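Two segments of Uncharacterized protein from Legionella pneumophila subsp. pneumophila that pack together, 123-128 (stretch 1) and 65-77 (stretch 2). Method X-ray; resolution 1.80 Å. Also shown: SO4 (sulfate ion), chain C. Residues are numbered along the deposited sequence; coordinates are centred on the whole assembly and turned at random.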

# COMPACT_ATOMS: atom_id res chain seq x y z
N GLU A 123 17.11 -2.54 -13.57
CA GLU A 123 16.48 -2.65 -12.27
C GLU A 123 15.78 -4.01 -12.11
O GLU A 123 14.82 -4.30 -12.83
CB GLU A 123 15.49 -1.48 -12.13
CG GLU A 123 14.72 -1.42 -10.83
CD GLU A 123 13.94 -0.12 -10.65
OE1 GLU A 123 14.23 0.88 -11.36
OE2 GLU A 123 13.04 -0.10 -9.79
N PRO A 124 16.25 -4.85 -11.17
CA PRO A 124 15.49 -6.09 -10.94
C PRO A 124 14.13 -5.76 -10.33
O PRO A 124 13.98 -4.71 -9.68
CB PRO A 124 16.34 -6.85 -9.94
CG PRO A 124 17.17 -5.82 -9.25
CD PRO A 124 17.42 -4.75 -10.28
N SER A 125 13.15 -6.62 -10.57
CA SER A 125 11.92 -6.59 -9.84
C SER A 125 12.18 -7.21 -8.46
O SER A 125 12.66 -8.35 -8.36
CB SER A 125 10.81 -7.32 -10.59
OG SER A 125 9.65 -7.48 -9.79
N MSE A 126 11.90 -6.42 -7.41
CA MSE A 126 12.05 -6.83 -6.02
C MSE A 126 10.73 -6.65 -5.34
O MSE A 126 9.93 -5.77 -5.73
CB MSE A 126 13.05 -5.92 -5.32
CG MSE A 126 14.42 -5.96 -5.92
SE MSE A 126 15.46 -4.53 -5.01
CE MSE A 126 15.31 -3.24 -6.46
N LEU A 127 10.44 -7.46 -4.33
CA LEU A 127 9.22 -7.24 -3.53
C LEU A 127 9.50 -6.04 -2.61
O LEU A 127 10.38 -6.09 -1.78
CB LEU A 127 8.87 -8.47 -2.71
CG LEU A 127 7.67 -8.37 -1.76
CD1 LEU A 127 6.39 -8.11 -2.52
CD2 LEU A 127 7.60 -9.63 -0.91
N HIS A 128 8.78 -4.95 -2.82
CA HIS A 128 9.08 -3.72 -2.07
C HIS A 128 7.91 -2.78 -2.13
O HIS A 128 7.10 -2.86 -3.05
CB HIS A 128 10.36 -3.03 -2.59
CG HIS A 128 10.21 -2.34 -3.91
ND1 HIS A 128 9.99 -3.01 -5.09
CD2 HIS A 128 10.20 -1.02 -4.22
CE1 HIS A 128 9.91 -2.14 -6.09
NE2 HIS A 128 10.03 -0.92 -5.58
S SO4 C . 8.62 1.42 -8.14
O1 SO4 C . 9.94 1.21 -7.50
O2 SO4 C . 8.80 0.81 -9.45
O3 SO4 C . 7.75 0.75 -7.18
O4 SO4 C . 8.67 2.89 -8.14
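Stretch 2, residues 65-77: SAFNRPYTVSEQR

Stretch 2 lies on stretch 1 as an irregular loop, F67 to T72, that runs into a helix at V73; stretch 1 is extended but, up to L127, in no regular strand. The closest CA pairs, S125 with N68 (5.0 Å) and M126 with F67 (5.2 Å), show the backbones running in opposite directions there, whereas L127 lies nearest Y71, at 7.3 Å between CA atoms. N68, with phi/psi of 53/54, is the left-handed residue of the loop, and it grips S125 twice: N68 N donates to S125 O (2.9 Å), and S125 N donates to N68 OD1 (2.8 Å), so both backbone polar groups of S125 are satisfied by one residue. S125 O also receives a CA-H...O contact from F67 CA at 3.3 Å.

L127 has the most surface covered by the other stretch, 115 Å². Its CB sits almost exactly over the face of the Y71 ring, 3.5 Å from the centroid, while its CD2 reaches the first turn of the helix, 3.5 Å from E75 O and 3.9 Å from Q76 N. The CA-to-CB bond of Y71 (chi1 m) points toward stretch 1; its OH donates to A66 O (2.7 Å), closing the loop on itself, and lies 3.2 Å from S125 O. Two waters bridge the stretches: water 1 donates to A66 O and accepts from L127 N, both at 2.9 Å, and water 2 accepts from R69 N (3.0 Å), donates to Y71 OH (2.8 Å) and hydrogen-bonds S125 OG (2.8 Å).

At F67, P124 CB lies over one face of the ring, 3.8 Å from its centroid, while M126 CG approaches obliquely, 3.6 Å from F67 CE1. Within stretch 2, R69 NH2 and E75 OE2 form a salt bridge (2.8 Å), and T72 OG1 caps the helix by accepting from E75 N (3.2 Å).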

# COMPACT_ATOMS: atom_id res chain seq x y z
N SER A 65 18.26 -14.44 -5.57
CA SER A 65 17.22 -15.46 -5.69
C SER A 65 15.82 -14.85 -5.44
O SER A 65 14.84 -15.47 -5.79
CB SER A 65 17.44 -16.62 -4.73
OG SER A 65 17.27 -16.20 -3.39
N ALA A 66 15.77 -13.68 -4.80
CA ALA A 66 14.49 -12.97 -4.58
C ALA A 66 14.17 -11.89 -5.63
O ALA A 66 13.26 -11.05 -5.39
CB ALA A 66 14.48 -12.37 -3.19
N PHE A 67 14.88 -11.90 -6.77
CA PHE A 67 14.58 -11.02 -7.90
C PHE A 67 13.76 -11.74 -8.94
O PHE A 67 13.87 -12.96 -9.12
CB PHE A 67 15.84 -10.53 -8.62
CG PHE A 67 16.77 -9.69 -7.79
CD1 PHE A 67 16.35 -8.97 -6.66
CD2 PHE A 67 18.11 -9.56 -8.19
CE1 PHE A 67 17.26 -8.19 -5.95
CE2 PHE A 67 19.01 -8.79 -7.48
CZ PHE A 67 18.58 -8.09 -6.36
N ASN A 68 12.92 -10.98 -9.65
CA ASN A 68 12.30 -11.46 -10.89
C ASN A 68 11.57 -12.80 -10.76
O ASN A 68 11.82 -13.74 -11.53
CB ASN A 68 13.36 -11.50 -12.02
CG ASN A 68 14.02 -10.14 -12.25
OD1 ASN A 68 13.48 -9.09 -11.90
ND2 ASN A 68 15.19 -10.15 -12.84
N ARG A 69 10.66 -12.88 -9.81
CA ARG A 69 9.91 -14.09 -9.62
C ARG A 69 8.62 -13.78 -8.88
O ARG A 69 8.52 -12.71 -8.23
CB ARG A 69 10.73 -15.12 -8.85
CG ARG A 69 11.15 -14.75 -7.43
CD ARG A 69 11.54 -16.01 -6.66
NE ARG A 69 12.06 -15.76 -5.31
CZ ARG A 69 11.32 -15.59 -4.21
NH1 ARG A 69 9.98 -15.58 -4.27
NH2 ARG A 69 11.93 -15.45 -3.03
N PRO A 70 7.66 -14.71 -8.93
CA PRO A 70 6.53 -14.58 -8.04
C PRO A 70 6.95 -14.63 -6.57
O PRO A 70 7.92 -15.35 -6.20
CB PRO A 70 5.67 -15.84 -8.35
CG PRO A 70 6.07 -16.24 -9.74
CD PRO A 70 7.54 -15.92 -9.80
N TYR A 71 6.20 -13.91 -5.76
CA TYR A 71 6.41 -13.89 -4.32
C TYR A 71 5.30 -14.70 -3.67
O TYR A 71 4.14 -14.66 -4.09
CB TYR A 71 6.51 -12.43 -3.76
CG TYR A 71 7.69 -11.74 -4.38
CD1 TYR A 71 8.98 -12.11 -4.03
CD2 TYR A 71 7.52 -10.80 -5.37
CE1 TYR A 71 10.08 -11.55 -4.65
CE2 TYR A 71 8.59 -10.22 -5.98
CZ TYR A 71 9.87 -10.61 -5.65
OH TYR A 71 10.93 -10.04 -6.30
N THR A 72 5.68 -15.40 -2.62
CA THR A 72 4.75 -16.23 -1.88
C THR A 72 3.92 -15.36 -0.97
O THR A 72 4.30 -14.23 -0.66
CB THR A 72 5.48 -17.28 -1.02
OG1 THR A 72 6.16 -16.66 0.07
CG2 THR A 72 6.49 -18.06 -1.87
N VAL A 73 2.80 -15.91 -0.52
CA VAL A 73 1.97 -15.21 0.44
C VAL A 73 2.74 -14.88 1.74
O VAL A 73 2.54 -13.80 2.29
CB VAL A 73 0.65 -15.94 0.72
CG1 VAL A 73 0.85 -17.26 1.46
CG2 VAL A 73 -0.29 -15.04 1.50
N SER A 74 3.63 -15.77 2.21
CA SER A 74 4.42 -15.43 3.41
C SER A 74 5.34 -14.22 3.19
O SER A 74 5.51 -13.41 4.10
CB SER A 74 5.31 -16.58 3.85
OG SER A 74 4.53 -17.74 3.95
N GLU A 75 5.95 -14.16 2.01
CA GLU A 75 6.83 -13.04 1.67
C GLU A 75 6.06 -11.73 1.63
O GLU A 75 6.50 -10.73 2.20
CB GLU A 75 7.57 -13.33 0.33
CG GLU A 75 8.60 -14.46 0.46
CD GLU A 75 9.15 -15.02 -0.84
OE1 GLU A 75 8.51 -14.88 -1.91
OE2 GLU A 75 10.25 -15.59 -0.79
N GLN A 76 4.91 -11.75 0.96
CA GLN A 76 4.04 -10.57 0.91
C GLN A 76 3.53 -10.18 2.29
O GLN A 76 3.48 -8.99 2.67
CB GLN A 76 2.88 -10.82 -0.06
CG GLN A 76 1.87 -9.66 -0.12
CD GLN A 76 2.43 -8.47 -0.89
OE1 GLN A 76 2.86 -7.42 -0.30
NE2 GLN A 76 2.48 -8.60 -2.17
N ARG A 77 3.12 -11.19 3.06
CA ARG A 77 2.61 -10.93 4.38
C ARG A 77 3.66 -10.26 5.28
O ARG A 77 3.34 -9.36 6.05
CB ARG A 77 2.11 -12.22 5.04
CG ARG A 77 1.24 -11.92 6.22
CD ARG A 77 0.97 -13.14 7.04
NE ARG A 77 0.00 -12.79 8.07
CZ ARG A 77 -0.35 -13.60 9.05
NH1 ARG A 77 -1.27 -13.20 9.93
NH2 ARG A 77 0.20 -14.80 9.14
O HOH W 1 12.69 -9.04 -3.43
O HOH W 2 9.84 -10.10 -8.93